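Local coordinates for protein beta-phenylalanine aminotransferase (Variovorax paradoxus, PDB 4AO9) that catalyses amino-group transfer from beta-phenylalanine as a class-III, pyridoxal-5'-phosphate-dependent aminotransferase, probably handing the amine to a 2-oxo acid, at residues A[27-32]-A[401-406]; A[40-45]-A[83-88]. One frame throughout, in Å; residues are numbered along the deposited sequence.

Contact 1. Residues A[27-32]-A[401-406]; sequences DQALAD and RQLLFF
Leu-30 and Leu-403 meet through their delta methyls, with CD1 of Leu-30 lying 3.9 Å from CD2 of Leu-403 and the two side chains slanting past each other. Leu-30 reaches this place because its CG stands anti to the backbone N (chi1 -168°), which swings both methyls across to the helix of residues 401-406. In return, CD2 of Leu-403 is carried to the backbone of the other helix, 3.7 Å from the N of Leu-30, and also touches the CB of Ala-29 at 4.1 Å. Alanine suits that place, since its small side chain lets the leucine methyl come down close to the main chain.

Gln-402 runs at about a right angle to Leu-30. Its CB approaches CD1 of Leu-30 to 3.7 Å, while its amide end lies by the second methyl, with NE2 3.8 Å from CD2 of Leu-30. Glutamine works at this half-open border because its aliphatic part packs against leucine, whereas OE1 is hydrogen-bonded to Tyr-34. Beyond it the Phe-406 ring meets CD1 of Leu-30 obliquely through CE2, at 4.3 Å. No hydrogen bond joins the two segments, and van der Waals fit carries the contact between them.

The segment axes approach to 10.0 Å and run 35° from parallel, with Leu-30, Leu-403, Ala-29 and Gln-402 filling the space between. Asp-27 adds a salt bridge to Arg-399, and Phe-37 packs edge-to-face with Phe-406 farther along helix 23-40. The N-terminal helix thus lies against one side of helix 398-410, while Leu-404 turns to strand 377-381 and helix 429-445.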
ATOM      1  N   ASP A  27      -0.280  -6.261 -39.592  1.00 25.70           N
ATOM      2  CA  ASP A  27       1.085  -6.576 -39.144  1.00 26.08           C
ATOM      3  C   ASP A  27       2.091  -5.564 -39.696  1.00 26.06           C
ATOM      4  O   ASP A  27       2.962  -5.090 -38.962  1.00 25.59           O
ATOM      5  CB  ASP A  27       1.498  -7.997 -39.553  1.00 26.58           C
ATOM      6  CG  ASP A  27       0.932  -9.075 -38.636  1.00 27.71           C
ATOM      7  OD1 ASP A  27       0.458  -8.755 -37.522  1.00 28.81           O
ATOM      8  OD2 ASP A  27       0.973 -10.263 -39.030  1.00 29.42           O
ATOM      9  N   GLN A  28       1.960  -5.239 -40.984  1.00 26.39           N
ATOM     10  CA  GLN A  28       2.821  -4.260 -41.652  1.00 26.55           C
ATOM     11  C   GLN A  28       2.691  -2.865 -41.039  1.00 25.65           C
ATOM     12  O   GLN A  28       3.698  -2.220 -40.751  1.00 25.29           O
ATOM     13  CB  GLN A  28       2.520  -4.196 -43.157  1.00 27.54           C
ATOM     14  CG  GLN A  28       2.847  -5.472 -43.937  1.00 30.46           C
ATOM     15  CD  GLN A  28       2.195  -5.507 -45.322  1.00 34.35           C
ATOM     16  OE1 GLN A  28       2.303  -4.558 -46.106  1.00 36.11           O
ATOM     17  NE2 GLN A  28       1.525  -6.617 -45.632  1.00 35.00           N
ATOM     18  N   ALA A  29       1.451  -2.413 -40.840  1.00 24.63           N
ATOM     19  CA  ALA A  29       1.183  -1.093 -40.267  1.00 23.57           C
ATOM     20  C   ALA A  29       1.742  -0.984 -38.851  1.00 22.67           C
ATOM     21  O   ALA A  29       2.255   0.068 -38.458  1.00 22.54           O
ATOM     22  CB  ALA A  29      -0.312  -0.794 -40.272  1.00 23.44           C
ATOM     23  N   LEU A  30       1.646  -2.076 -38.094  1.00 22.13           N
ATOM     24  CA  LEU A  30       2.174  -2.105 -36.730  1.00 21.20           C
ATOM     25  C   LEU A  30       3.702  -2.058 -36.704  1.00 21.19           C
ATOM     26  O   LEU A  30       4.285  -1.341 -35.882  1.00 20.40           O
ATOM     27  CB  LEU A  30       1.647  -3.315 -35.951  1.00 21.14           C
ATOM     28  CG  LEU A  30       1.908  -3.283 -34.439  1.00 20.93           C
ATOM     29  CD1 LEU A  30       1.279  -2.044 -33.810  1.00 20.35           C
ATOM     30  CD2 LEU A  30       1.368  -4.542 -33.784  1.00 22.20           C
ATOM     31  N   ALA A  31       4.340  -2.812 -37.602  1.00 21.19           N
ATOM     32  CA  ALA A  31       5.802  -2.797 -37.727  1.00 21.21           C
ATOM     33  C   ALA A  31       6.290  -1.380 -38.026  1.00 21.27           C
ATOM     34  O   ALA A  31       7.281  -0.914 -37.449  1.00 21.05           O
ATOM     35  CB  ALA A  31       6.262  -3.767 -38.819  1.00 21.65           C
ATOM     36  N   ASP A  32       5.576  -0.701 -38.919  1.00 21.44           N
ATOM     37  CA  ASP A  32       5.854   0.684 -39.266  1.00 21.60           C
ATOM     38  C   ASP A  32       5.695   1.617 -38.049  1.00 20.66           C
ATOM     39  O   ASP A  32       6.547   2.466 -37.801  1.00 20.73           O
ATOM     40  CB  ASP A  32       4.949   1.121 -40.429  1.00 22.57           C
ATOM     41  CG  ASP A  32       5.149   2.566 -40.811  1.00 24.49           C
ATOM     42  OD1 ASP A  32       6.221   2.897 -41.367  1.00 29.07           O
ATOM     43  OD2 ASP A  32       4.232   3.373 -40.557  1.00 28.59           O
ATOM     44  N   ARG A 401      -5.759  -1.798 -31.039  1.00 14.46           N
ATOM     45  CA  ARG A 401      -5.529  -0.939 -29.875  1.00 13.99           C
ATOM     46  C   ARG A 401      -4.134  -0.308 -29.919  1.00 13.49           C
ATOM     47  O   ARG A 401      -3.967   0.866 -29.583  1.00 12.28           O
ATOM     48  CB  ARG A 401      -5.704  -1.725 -28.569  1.00 14.27           C
ATOM     49  CG  ARG A 401      -7.124  -2.241 -28.326  1.00 17.71           C
ATOM     50  CD  ARG A 401      -7.317  -2.570 -26.846  1.00 20.46           C
ATOM     51  NE  ARG A 401      -8.679  -2.297 -26.369  1.00 24.96           N
ATOM     52  CZ  ARG A 401      -9.103  -2.601 -25.142  1.00 24.93           C
ATOM     53  NH1 ARG A 401      -8.286  -3.179 -24.266  1.00 26.04           N
ATOM     54  NH2 ARG A 401     -10.342  -2.322 -24.782  1.00 25.95           N
ATOM     55  N   GLN A 402      -3.141  -1.091 -30.347  1.00 13.20           N
ATOM     56  CA  GLN A 402      -1.774  -0.566 -30.461  1.00 13.47           C
ATOM     57  C   GLN A 402      -1.697   0.512 -31.539  1.00 13.50           C
ATOM     58  O   GLN A 402      -1.117   1.580 -31.322  1.00 13.41           O
ATOM     59  CB  GLN A 402      -0.767  -1.679 -30.746  1.00 13.44           C
ATOM     60  CG  GLN A 402      -0.642  -2.719 -29.656  1.00 14.68           C
ATOM     61  CD  GLN A 402       0.442  -3.720 -29.968  1.00 16.20           C
ATOM     62  OE1 GLN A 402       1.637  -3.399 -29.918  1.00 18.15           O
ATOM     63  NE2 GLN A 402       0.041  -4.939 -30.293  1.00 18.49           N
ATOM     64  N   LEU A 403      -2.291   0.243 -32.701  1.00 14.00           N
ATOM     65  CA  LEU A 403      -2.298   1.230 -33.779  1.00 14.44           C
ATOM     66  C   LEU A 403      -2.943   2.543 -33.334  1.00 13.88           C
ATOM     67  O   LEU A 403      -2.422   3.618 -33.623  1.00 13.74           O
ATOM     68  CB  LEU A 403      -2.965   0.667 -35.052  1.00 15.02           C
ATOM     69  CG  LEU A 403      -2.189  -0.456 -35.770  1.00 16.61           C
ATOM     70  CD1 LEU A 403      -3.009  -1.095 -36.893  1.00 16.82           C
ATOM     71  CD2 LEU A 403      -0.857   0.028 -36.329  1.00 17.00           C
ATOM     72  N   LEU A 404      -4.058   2.448 -32.605  1.00 13.43           N
ATOM     73  CA  LEU A 404      -4.713   3.631 -32.029  1.00 13.01           C
ATOM     74  C   LEU A 404      -3.792   4.402 -31.086  1.00 12.84           C
ATOM     75  O   LEU A 404      -3.660   5.625 -31.197  1.00 12.84           O
ATOM     76  CB  LEU A 404      -5.998   3.238 -31.281  1.00 12.66           C
ATOM     77  CG  LEU A 404      -6.737   4.398 -30.593  1.00 12.46           C
ATOM     78  CD1 LEU A 404      -7.192   5.479 -31.584  1.00 14.28           C
ATOM     79  CD2 LEU A 404      -7.933   3.847 -29.838  1.00 13.21           C
ATOM     80  N   PHE A 405      -3.160   3.671 -30.166  1.00 12.52           N
ATOM     81  CA  PHE A 405      -2.235   4.258 -29.199  1.00 12.52           C
ATOM     82  C   PHE A 405      -1.117   5.054 -29.880  1.00 12.58           C
ATOM     83  O   PHE A 405      -0.866   6.205 -29.522  1.00 12.26           O
ATOM     84  CB  PHE A 405      -1.644   3.167 -28.288  1.00 12.92           C
ATOM     85  CG  PHE A 405      -0.573   3.672 -27.367  1.00 12.68           C
ATOM     86  CD1 PHE A 405      -0.910   4.348 -26.191  1.00 14.27           C
ATOM     87  CD2 PHE A 405       0.773   3.502 -27.688  1.00 14.19           C
ATOM     88  CE1 PHE A 405       0.081   4.839 -25.344  1.00 13.93           C
ATOM     89  CE2 PHE A 405       1.776   3.992 -26.840  1.00 14.83           C
ATOM     90  CZ  PHE A 405       1.421   4.664 -25.670  1.00 15.14           C
ATOM     91  N   PHE A 406      -0.464   4.441 -30.867  1.00 12.64           N
ATOM     92  CA  PHE A 406       0.635   5.108 -31.573  1.00 13.29           C
ATOM     93  C   PHE A 406       0.158   6.282 -32.420  1.00 13.06           C
ATOM     94  O   PHE A 406       0.821   7.321 -32.478  1.00 13.31           O
ATOM     95  CB  PHE A 406       1.439   4.111 -32.416  1.00 14.22           C
ATOM     96  CG  PHE A 406       2.217   3.119 -31.597  1.00 14.11           C
ATOM     97  CD1 PHE A 406       3.269   3.545 -30.782  1.00 13.96           C
ATOM     98  CD2 PHE A 406       1.909   1.760 -31.636  1.00 15.11           C
ATOM     99  CE1 PHE A 406       3.981   2.636 -30.014  1.00 15.43           C
ATOM    100  CE2 PHE A 406       2.617   0.845 -30.867  1.00 16.30           C
ATOM    101  CZ  PHE A 406       3.660   1.286 -30.056  1.00 15.98           C
TER

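Contact 2. Residues A[40-45]-A[83-88]; sequences ANPASQ and DADGHR
OD2 of Asp-85 is gripped by two donors, the backbone N of Ser-44 at 3.0 Å and a water at 2.6 Å. The other oxygen, OD1, takes the N of Ala-43 through its syn lone pair, at 2.9 Å (N-H...O angle 162°). One carboxylate thereby spans two successive amides in the first turn of helix 42-51. CG of Asp-85 stands anti to the carbonyl carbon (chi1 -70°), which sends the carboxylate to the helix's N-terminal end, where the helix dipole would probably favour its negative charge. With an alanine in place of Asp-85, both amides would probably lose their acceptor and the water one of its mates. That water also donates to OD1 of Asn-41 and accepts from the OG of Ser-44, which also bonds Thr-72.

Asp-83 braces the turn. Its OD2 receives ND1 of His-87 at 2.8 Å, almost in the ring plane, and also bonds Tyr-89, while OD1 takes the N of His-87 from above the carboxylate plane. The imidazole edge faces Asn-41, whose ND2 is held by the O of Phe-37. Gly-86 fits its positive phi, where a side chain would press on the preceding carbonyl.

Asp-83 to Gly-86 form a type I turn with a G1 beta bulge at Gly-86, closing the hairpin of strands 80-83 and 88-91, and Asp-85, third in the turn, accepts first-turn amides of helix 42-51.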
ATOM      1  N   ALA A  40      11.772   8.111 -33.111  1.00 16.02           N
ATOM      2  CA  ALA A  40      11.408   9.414 -32.565  1.00 15.49           C
ATOM      3  C   ALA A  40      11.710   9.554 -31.078  1.00 14.78           C
ATOM      4  O   ALA A  40      11.702  10.670 -30.557  1.00 14.51           O
ATOM      5  CB  ALA A  40       9.929   9.685 -32.816  1.00 16.32           C
ATOM      6  N   ASN A  41      11.997   8.434 -30.410  1.00 13.88           N
ATOM      7  CA  ASN A  41      12.162   8.427 -28.947  1.00 13.42           C
ATOM      8  C   ASN A  41      13.458   7.772 -28.444  1.00 13.28           C
ATOM      9  O   ASN A  41      13.426   6.872 -27.591  1.00 13.86           O
ATOM     10  CB  ASN A  41      10.913   7.825 -28.296  1.00 13.02           C
ATOM     11  CG  ASN A  41       9.703   8.693 -28.496  1.00 12.90           C
ATOM     12  OD1 ASN A  41       9.578   9.743 -27.869  1.00 13.20           O
ATOM     13  ND2 ASN A  41       8.829   8.299 -29.420  1.00 13.93           N
ATOM     14  N   PRO A  42      14.620   8.248 -28.943  1.00 13.44           N
ATOM     15  CA  PRO A  42      15.869   7.604 -28.518  1.00 13.03           C
ATOM     16  C   PRO A  42      16.221   7.764 -27.038  1.00 13.23           C
ATOM     17  O   PRO A  42      16.825   6.855 -26.447  1.00 13.26           O
ATOM     18  CB  PRO A  42      16.936   8.285 -29.392  1.00 13.73           C
ATOM     19  CG  PRO A  42      16.315   9.552 -29.856  1.00 13.79           C
ATOM     20  CD  PRO A  42      14.860   9.269 -29.987  1.00 13.94           C
ATOM     21  N   ALA A  43      15.868   8.898 -26.444  1.00 12.35           N
ATOM     22  CA  ALA A  43      16.138   9.109 -25.029  1.00 12.25           C
ATOM     23  C   ALA A  43      15.301   8.139 -24.185  1.00 12.11           C
ATOM     24  O   ALA A  43      15.816   7.552 -23.225  1.00 12.52           O
ATOM     25  CB  ALA A  43      15.885  10.550 -24.629  1.00 12.36           C
ATOM     26  N   SER A  44      14.036   7.940 -24.549  1.00 12.23           N
ATOM     27  CA  SER A  44      13.230   6.942 -23.836  1.00 12.09           C
ATOM     28  C   SER A  44      13.778   5.535 -24.025  1.00 12.19           C
ATOM     29  O   SER A  44      13.749   4.721 -23.098  1.00 12.22           O
ATOM     30  CB  SER A  44      11.751   7.008 -24.215  1.00 12.09           C
ATOM     31  OG  SER A  44      11.106   8.059 -23.510  1.00 11.66           O
ATOM     32  N   GLN A  45      14.309   5.242 -25.213  1.00 12.67           N
ATOM     33  CA  GLN A  45      14.870   3.913 -25.423  1.00 13.28           C
ATOM     34  C   GLN A  45      16.119   3.697 -24.566  1.00 13.29           C
ATOM     35  O   GLN A  45      16.262   2.642 -23.947  1.00 12.59           O
ATOM     36  CB  GLN A  45      15.167   3.632 -26.904  1.00 14.25           C
ATOM     37  CG  GLN A  45      15.529   2.162 -27.133  1.00 16.21           C
ATOM     38  CD  GLN A  45      15.641   1.787 -28.593  1.00 21.28           C
ATOM     39  OE1 GLN A  45      16.072   2.581 -29.418  1.00 23.29           O
ATOM     40  NE2 GLN A  45      15.243   0.564 -28.916  1.00 23.37           N
ATOM     41  N   ASP A  83       7.534  13.811 -22.622  1.00 11.39           N
ATOM     42  CA  ASP A  83       8.426  12.656 -22.519  1.00 11.68           C
ATOM     43  C   ASP A  83       9.917  13.040 -22.501  1.00 12.14           C
ATOM     44  O   ASP A  83      10.276  14.221 -22.609  1.00 12.53           O
ATOM     45  CB  ASP A  83       8.091  11.593 -23.589  1.00 11.80           C
ATOM     46  CG  ASP A  83       8.372  12.056 -25.011  1.00 12.21           C
ATOM     47  OD1 ASP A  83       9.213  12.968 -25.206  1.00 12.85           O
ATOM     48  OD2 ASP A  83       7.779  11.482 -25.946  1.00 11.95           O
ATOM     49  N   ALA A  84      10.773  12.030 -22.365  1.00 12.49           N
ATOM     50  CA  ALA A  84      12.215  12.242 -22.260  1.00 12.84           C
ATOM     51  C   ALA A  84      12.828  12.850 -23.524  1.00 13.19           C
ATOM     52  O   ALA A  84      13.900  13.451 -23.468  1.00 13.85           O
ATOM     53  CB  ALA A  84      12.907  10.940 -21.899  1.00 12.61           C
ATOM     54  N   ASP A  85      12.136  12.707 -24.649  1.00 13.54           N
ATOM     55  CA  ASP A  85      12.590  13.296 -25.910  1.00 13.46           C
ATOM     56  C   ASP A  85      11.944  14.649 -26.218  1.00 13.93           C
ATOM     57  O   ASP A  85      12.161  15.226 -27.286  1.00 15.07           O
ATOM     58  CB  ASP A  85      12.381  12.297 -27.045  1.00 13.69           C
ATOM     59  CG  ASP A  85      13.327  11.127 -26.938  1.00 14.02           C
ATOM     60  OD1 ASP A  85      14.462  11.236 -27.464  1.00 15.30           O
ATOM     61  OD2 ASP A  85      12.956  10.123 -26.296  1.00 13.52           O
ATOM     62  N   GLY A  86      11.174  15.162 -25.264  1.00 13.99           N
ATOM     63  CA  GLY A  86      10.630  16.508 -25.346  1.00 14.18           C
ATOM     64  C   GLY A  86       9.298  16.670 -26.037  1.00 14.33           C
ATOM     65  O   GLY A  86       8.835  17.798 -26.213  1.00 15.32           O
ATOM     66  N   HIS A  87       8.665  15.563 -26.428  1.00 13.79           N
ATOM     67  CA  HIS A  87       7.325  15.631 -27.005  1.00 13.94           C
ATOM     68  C   HIS A  87       6.329  16.057 -25.946  1.00 13.41           C
ATOM     69  O   HIS A  87       6.351  15.538 -24.819  1.00 13.55           O
ATOM     70  CB  HIS A  87       6.883  14.279 -27.559  1.00 14.12           C
ATOM     71  CG  HIS A  87       7.802  13.712 -28.591  1.00 15.26           C
ATOM     72  ND1 HIS A  87       8.505  12.547 -28.394  1.00 14.42           N
ATOM     73  CD2 HIS A  87       8.126  14.142 -29.834  1.00 18.19           C
ATOM     74  CE1 HIS A  87       9.230  12.283 -29.465  1.00 17.76           C
ATOM     75  NE2 HIS A  87       9.019  13.237 -30.354  1.00 20.61           N
ATOM     76  N   ARG A  88       5.470  17.005 -26.312  1.00 13.87           N
ATOM     77  CA  ARG A  88       4.405  17.479 -25.430  1.00 13.79           C
ATOM     78  C   ARG A  88       3.086  16.844 -25.837  1.00 13.81           C
ATOM     79  O   ARG A  88       2.725  16.844 -27.012  1.00 14.34           O
ATOM     80  CB  ARG A  88       4.288  19.008 -25.499  1.00 14.91           C
ATOM     81  CG  ARG A  88       3.280  19.594 -24.511  1.00 16.74           C
ATOM     82  CD  ARG A  88       2.873  21.020 -24.903  1.00 21.71           C
ATOM     83  NE  ARG A  88       1.759  21.503 -24.087  1.00 25.84           N
ATOM     84  CZ  ARG A  88       1.769  22.618 -23.358  1.00 28.79           C
ATOM     85  NH1 ARG A  88       2.833  23.420 -23.344  1.00 30.68           N
ATOM     86  NH2 ARG A  88       0.694  22.944 -22.648  1.00 29.92           N
TER
HETATM   87  O   HOH W   1      10.539   9.959 -25.244  1.00  8.64           O

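Contacts 1 and 2 follow one another down the N-terminal arm: 27-32 belongs to helix 23-40, and 40-45 leads into helix 42-51. Their centres are 18 Å apart, and both, partly buried, lie toward the outside of the chain, about 25 and 27 Å from its centre. Contact 1 has no exposed touching residue, whereas contact 2 has two; neither touches the other subunit or includes a residue of the cofactor pocket. Contact 1 joins the flanks of helices 23-40 and 398-410 by apolar fit. Contact 2 joins a helix start to a hairpin turn 38 residues on, against 369 for contact 1, and relies on one carboxylate, two backbone amides and a water, as befits a helix end.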